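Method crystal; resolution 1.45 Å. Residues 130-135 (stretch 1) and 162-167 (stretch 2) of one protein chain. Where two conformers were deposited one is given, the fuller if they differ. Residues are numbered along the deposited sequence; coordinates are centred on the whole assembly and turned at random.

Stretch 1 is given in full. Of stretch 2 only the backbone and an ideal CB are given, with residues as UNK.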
ATOM      1  N   CYS A 130       4.763 -13.734   7.078  1.00 14.02           N
ATOM      2  CA  CYS A 130       4.681 -12.744   6.015  1.00 14.13           C
ATOM      3  C   CYS A 130       3.358 -11.986   6.023  1.00 12.02           C
ATOM      4  O   CYS A 130       3.294 -10.879   5.454  1.00 12.71           O
ATOM      5  CB  CYS A 130       4.883 -13.395   4.664  1.00 17.07           C
ATOM      6  SG  CYS A 130       6.506 -14.186   4.496  1.00 21.66           S
ATOM      7  N   TYR A 131       2.339 -12.543   6.669  1.00 11.23           N
ATOM      8  CA  TYR A 131       0.992 -11.986   6.602  1.00 11.30           C
ATOM      9  C   TYR A 131       0.810 -10.955   7.689  1.00 11.87           C
ATOM     10  O   TYR A 131       0.691 -11.292   8.858  1.00 12.02           O
ATOM     11  CB  TYR A 131      -0.081 -13.071   6.688  1.00 12.90           C
ATOM     12  CG  TYR A 131      -0.028 -14.069   5.555  1.00 13.68           C
ATOM     13  CD1 TYR A 131       0.889 -15.129   5.580  1.00 15.15           C
ATOM     14  CD2 TYR A 131      -0.901 -13.958   4.472  1.00 15.65           C
ATOM     15  CE1 TYR A 131       0.929 -16.063   4.550  1.00 16.84           C
ATOM     16  CE2 TYR A 131      -0.854 -14.892   3.426  1.00 17.08           C
ATOM     17  CZ  TYR A 131       0.045 -15.949   3.507  1.00 17.47           C
ATOM     18  OH  TYR A 131       0.130 -16.889   2.490  1.00 21.09           O
ATOM     19  N   LEU A 132       0.823  -9.680   7.284  1.00 11.62           N
ATOM     20  CA  LEU A 132       0.791  -8.575   8.239  1.00 11.54           C
ATOM     21  C   LEU A 132      -0.362  -8.705   9.257  1.00 11.70           C
ATOM     22  O   LEU A 132      -0.154  -8.510  10.488  1.00 11.31           O
ATOM     23  CB  LEU A 132       0.655  -7.260   7.457  1.00 11.59           C
ATOM     24  CG  LEU A 132       0.449  -5.975   8.275  1.00 11.81           C
ATOM     25  CD1 LEU A 132       1.695  -5.730   9.151  1.00 14.81           C
ATOM     26  CD2 LEU A 132       0.168  -4.812   7.301  1.00 14.80           C
ATOM     27  N   PHE A 133      -1.565  -8.980   8.773  1.00 12.17           N
ATOM     28  CA  PHE A 133      -2.740  -9.064   9.639  1.00 12.01           C
ATOM     29  C   PHE A 133      -2.692 -10.287  10.549  1.00 13.45           C
ATOM     30  O   PHE A 133      -3.237 -10.237  11.660  1.00 14.68           O
ATOM     31  CB  PHE A 133      -4.051  -8.955   8.843  1.00 12.59           C
ATOM     32  CG  PHE A 133      -4.303  -7.566   8.332  1.00 12.14           C
ATOM     33  CD1 PHE A 133      -3.701  -7.112   7.160  1.00 13.32           C
ATOM     34  CD2 PHE A 133      -5.125  -6.701   9.049  1.00 13.75           C
ATOM     35  CE1 PHE A 133      -3.917  -5.805   6.711  1.00 13.74           C
ATOM     36  CE2 PHE A 133      -5.367  -5.405   8.600  1.00 15.06           C
ATOM     37  CZ  PHE A 133      -4.758  -4.950   7.444  1.00 13.13           C
ATOM     38  N   ASP A 134      -2.016 -11.360  10.115  1.00 13.59           N
ATOM     39  CA  ASP A 134      -1.847 -12.519  11.009  0.70 14.44           C
ATOM     40  C   ASP A 134      -0.873 -12.218  12.120  1.00 13.72           C
ATOM     41  O   ASP A 134      -1.085 -12.635  13.265  1.00 15.69           O
ATOM     42  CB  ASP A 134      -1.370 -13.714  10.213  0.70 15.82           C
ATOM     43  CG  ASP A 134      -2.486 -14.371   9.448  0.70 20.56           C
ATOM     44  OD1 ASP A 134      -3.686 -14.091   9.732  0.70 25.13           O
ATOM     45  OD2 ASP A 134      -2.162 -15.190   8.557  0.70 23.13           O
ATOM     46  N   ASN A 135       0.193 -11.489  11.795  1.00 12.83           N
ATOM     47  CA  ASN A 135       1.149 -11.040  12.800  1.00 12.90           C
ATOM     48  C   ASN A 135       0.412 -10.202  13.842  1.00 12.76           C
ATOM     49  O   ASN A 135       0.659 -10.348  15.044  1.00 15.14           O
ATOM     50  CB  ASN A 135       2.287 -10.229  12.152  1.00 12.94           C
ATOM     51  CG  ASN A 135       3.199 -11.100  11.282  1.00 13.83           C
ATOM     52  OD1 ASN A 135       3.396 -12.294  11.564  1.00 17.48           O
ATOM     53  ND2 ASN A 135       3.746 -10.527  10.230  1.00 13.66           N
ATOM     54  N   UNK A 162      -8.043 -16.333  -0.014  1.00 18.13           N
ATOM     55  CA  UNK A 162      -7.243 -17.535  -0.296  1.00 20.04           C
ATOM     56  C   UNK A 162      -5.756 -17.289  -0.356  1.00 20.11           C
ATOM     57  O   UNK A 162      -4.956 -18.078   0.155  1.00 27.41           O
ATOM     58  CB  UNK A 162      -7.689 -18.154  -1.622  1.00 20.04           C
ATOM     59  N   UNK A 163      -5.357 -16.222  -1.030  1.00 16.71           N
ATOM     60  CA  UNK A 163      -3.939 -15.901  -1.152  1.00 14.99           C
ATOM     61  C   UNK A 163      -3.501 -14.805  -0.192  1.00 14.79           C
ATOM     62  O   UNK A 163      -2.335 -14.765   0.230  1.00 15.18           O
ATOM     63  CB  UNK A 163      -3.622 -15.480  -2.588  1.00 14.99           C
ATOM     64  N   UNK A 164      -4.411 -13.857   0.095  1.00 14.99           N
ATOM     65  CA  UNK A 164      -4.079 -12.820   1.091  1.00 15.42           C
ATOM     66  C   UNK A 164      -4.203 -13.308   2.528  1.00 16.27           C
ATOM     67  O   UNK A 164      -3.736 -12.645   3.447  1.00 18.08           O
ATOM     68  CB  UNK A 164      -4.986 -11.603   0.897  1.00 15.42           C
ATOM     69  N   UNK A 165      -4.846 -14.462   2.716  1.00 17.78           N
ATOM     70  CA  UNK A 165      -4.984 -15.074   4.030  1.00 19.23           C
ATOM     71  C   UNK A 165      -6.009 -14.438   4.949  1.00 19.36           C
ATOM     72  O   UNK A 165      -6.078 -14.798   6.108  1.00 23.70           O
ATOM     73  CB  UNK A 165      -3.625 -15.054   4.732  1.00 19.23           C
ATOM     74  N   UNK A 166      -6.806 -13.510   4.428  0.80 19.00           N
ATOM     75  CA  UNK A 166      -7.729 -12.748   5.248  0.80 19.80           C
ATOM     76  C   UNK A 166      -9.055 -13.531   5.372  0.80 19.84           C
ATOM     77  O   UNK A 166      -9.949 -13.387   4.546  0.80 25.23           O
ATOM     78  CB  UNK A 166      -7.960 -11.358   4.651  0.80 19.80           C
ATOM     79  N   UNK A 167      -9.142 -14.390   6.383  1.00 22.15           N
ATOM     80  CA  UNK A 167     -10.300 -15.277   6.588  1.00 23.84           C
ATOM     81  C   UNK A 167     -11.259 -14.630   7.610  1.00 26.65           C
ATOM     82  O   UNK A 167     -11.413 -15.104   8.726  1.00 26.16           O
ATOM     83  CB  UNK A 167      -9.849 -16.658   7.068  1.00 23.84           C
TER

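Position 162 has helical backbone angles (phi/psi -80/-44), and nothing of stretch 1 lies within 5.5 Å of its ideal CB. Stretch 1 therefore sets no preference, and almost any helix-compatible side chain would suit. The deposited residue is Glu162, whose carboxylate stays out of reach. Its backbone does take part: a water donates to Glu162 O at 3.2 Å and also hydrogen-bonds Tyr131 OH at 2.6 Å.

At 163 the CA-to-CB bond points away from stretch 1, so again the side chain is left free; many types would fit. The carbonyl O of 163 lies 3.5 Å from Tyr131 CE2, near the plane of the ring at its edge. The residue is Asn163, with chi1 in m, and its side chain makes no contact with stretch 1. The water on Tyr131 OH also donates a weak bond to Asn163 O, at 3.3 Å.

Position 164 likewise directs its CB away, and phi/psi of -78/-14 is open to most residues. The deposited residue is Gly164, which meets stretch 1 through its backbone: Gly164 O sits 3.3 Å from Tyr131 CD2, again at the ring edge, where aromatic hydrogens offer a favourable setting for a carbonyl oxygen.

Position 165 is the most restrictive. Its phi of 76° by itself favours glycine, and the ideal CB points toward stretch 1, only 2.9 Å from Tyr131 CD2, a clash. Both lines of evidence select glycine, and Gly165 is found, the first residue to leave helical angles after the helix. Without a CB, its backbone can pass beside the tyrosine, with Gly165 N 4.1 Å from Tyr131 CE2. Gly165 O is 4.4 Å from Asp134 OD1; a water lies within hydrogen-bonding distance of both, 2.5 Å from Asp134 OD1 and 3.1 Å from Gly165 O.

At 166 the CB points sideways, with no stretch 1 atom within 5.5 Å. A long side chain could nevertheless turn back to the Phe133 ring, an apolar surface suited to methionine, leucine or an aromatic group. Met166 is deposited. With chi angles t, p, p, it brings CE over one face of the ring, 4.2 Å from the Phe133 centroid and 18° off the normal, a CH-pi contact; the closest pair is Phe133 CG to Met166 CE, 4.0 Å.

Position 167 also sends its CB sideways into space free of stretch 1, so many residues would do. Gln167 extends away and touches a crystal neighbour.

Stretch 2, residues 162-167: ENGGMQ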
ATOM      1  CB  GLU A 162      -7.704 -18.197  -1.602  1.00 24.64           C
ATOM      2  CG  GLU A 162      -9.112 -18.782  -1.524  1.00 33.33           C
ATOM      3  CD  GLU A 162      -9.548 -19.500  -2.802  1.00 44.73           C
ATOM      4  OE1 GLU A 162      -8.831 -19.450  -3.836  1.00 49.03           O
ATOM      5  OE2 GLU A 162     -10.628 -20.125  -2.772  1.00 56.64           O
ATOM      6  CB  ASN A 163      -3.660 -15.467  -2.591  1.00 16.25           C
ATOM      7  CG  ASN A 163      -4.050 -16.542  -3.570  1.00 19.86           C
ATOM      8  OD1 ASN A 163      -4.963 -16.378  -4.397  1.00 25.10           O
ATOM      9  ND2 ASN A 163      -3.404 -17.645  -3.448  1.00 19.79           N
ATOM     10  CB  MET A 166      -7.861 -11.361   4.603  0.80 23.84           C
ATOM     11  CG  MET A 166      -9.097 -10.546   4.945  0.80 28.65           C
ATOM     12  SD  MET A 166      -8.802  -9.687   6.482  0.80 33.77           S
ATOM     13  CE  MET A 166      -7.345  -8.771   6.007  0.80 29.90           C
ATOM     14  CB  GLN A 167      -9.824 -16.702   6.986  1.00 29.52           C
ATOM     15  CG  GLN A 167     -10.891 -17.805   6.897  1.00 36.56           C
ATOM     16  CD  GLN A 167     -11.574 -17.868   5.537  1.00 37.48           C
ATOM     17  OE1 GLN A 167     -10.995 -18.335   4.559  1.00 51.57           O
ATOM     18  NE2 GLN A 167     -12.816 -17.399   5.477  1.00 42.93           N
TER
HETATM   19  O   HOH W   1      -1.950 -17.892   1.277  1.00 27.50           O
HETATM   20  O   HOH W   2      -5.110 -12.735   8.196  1.00 28.96           O
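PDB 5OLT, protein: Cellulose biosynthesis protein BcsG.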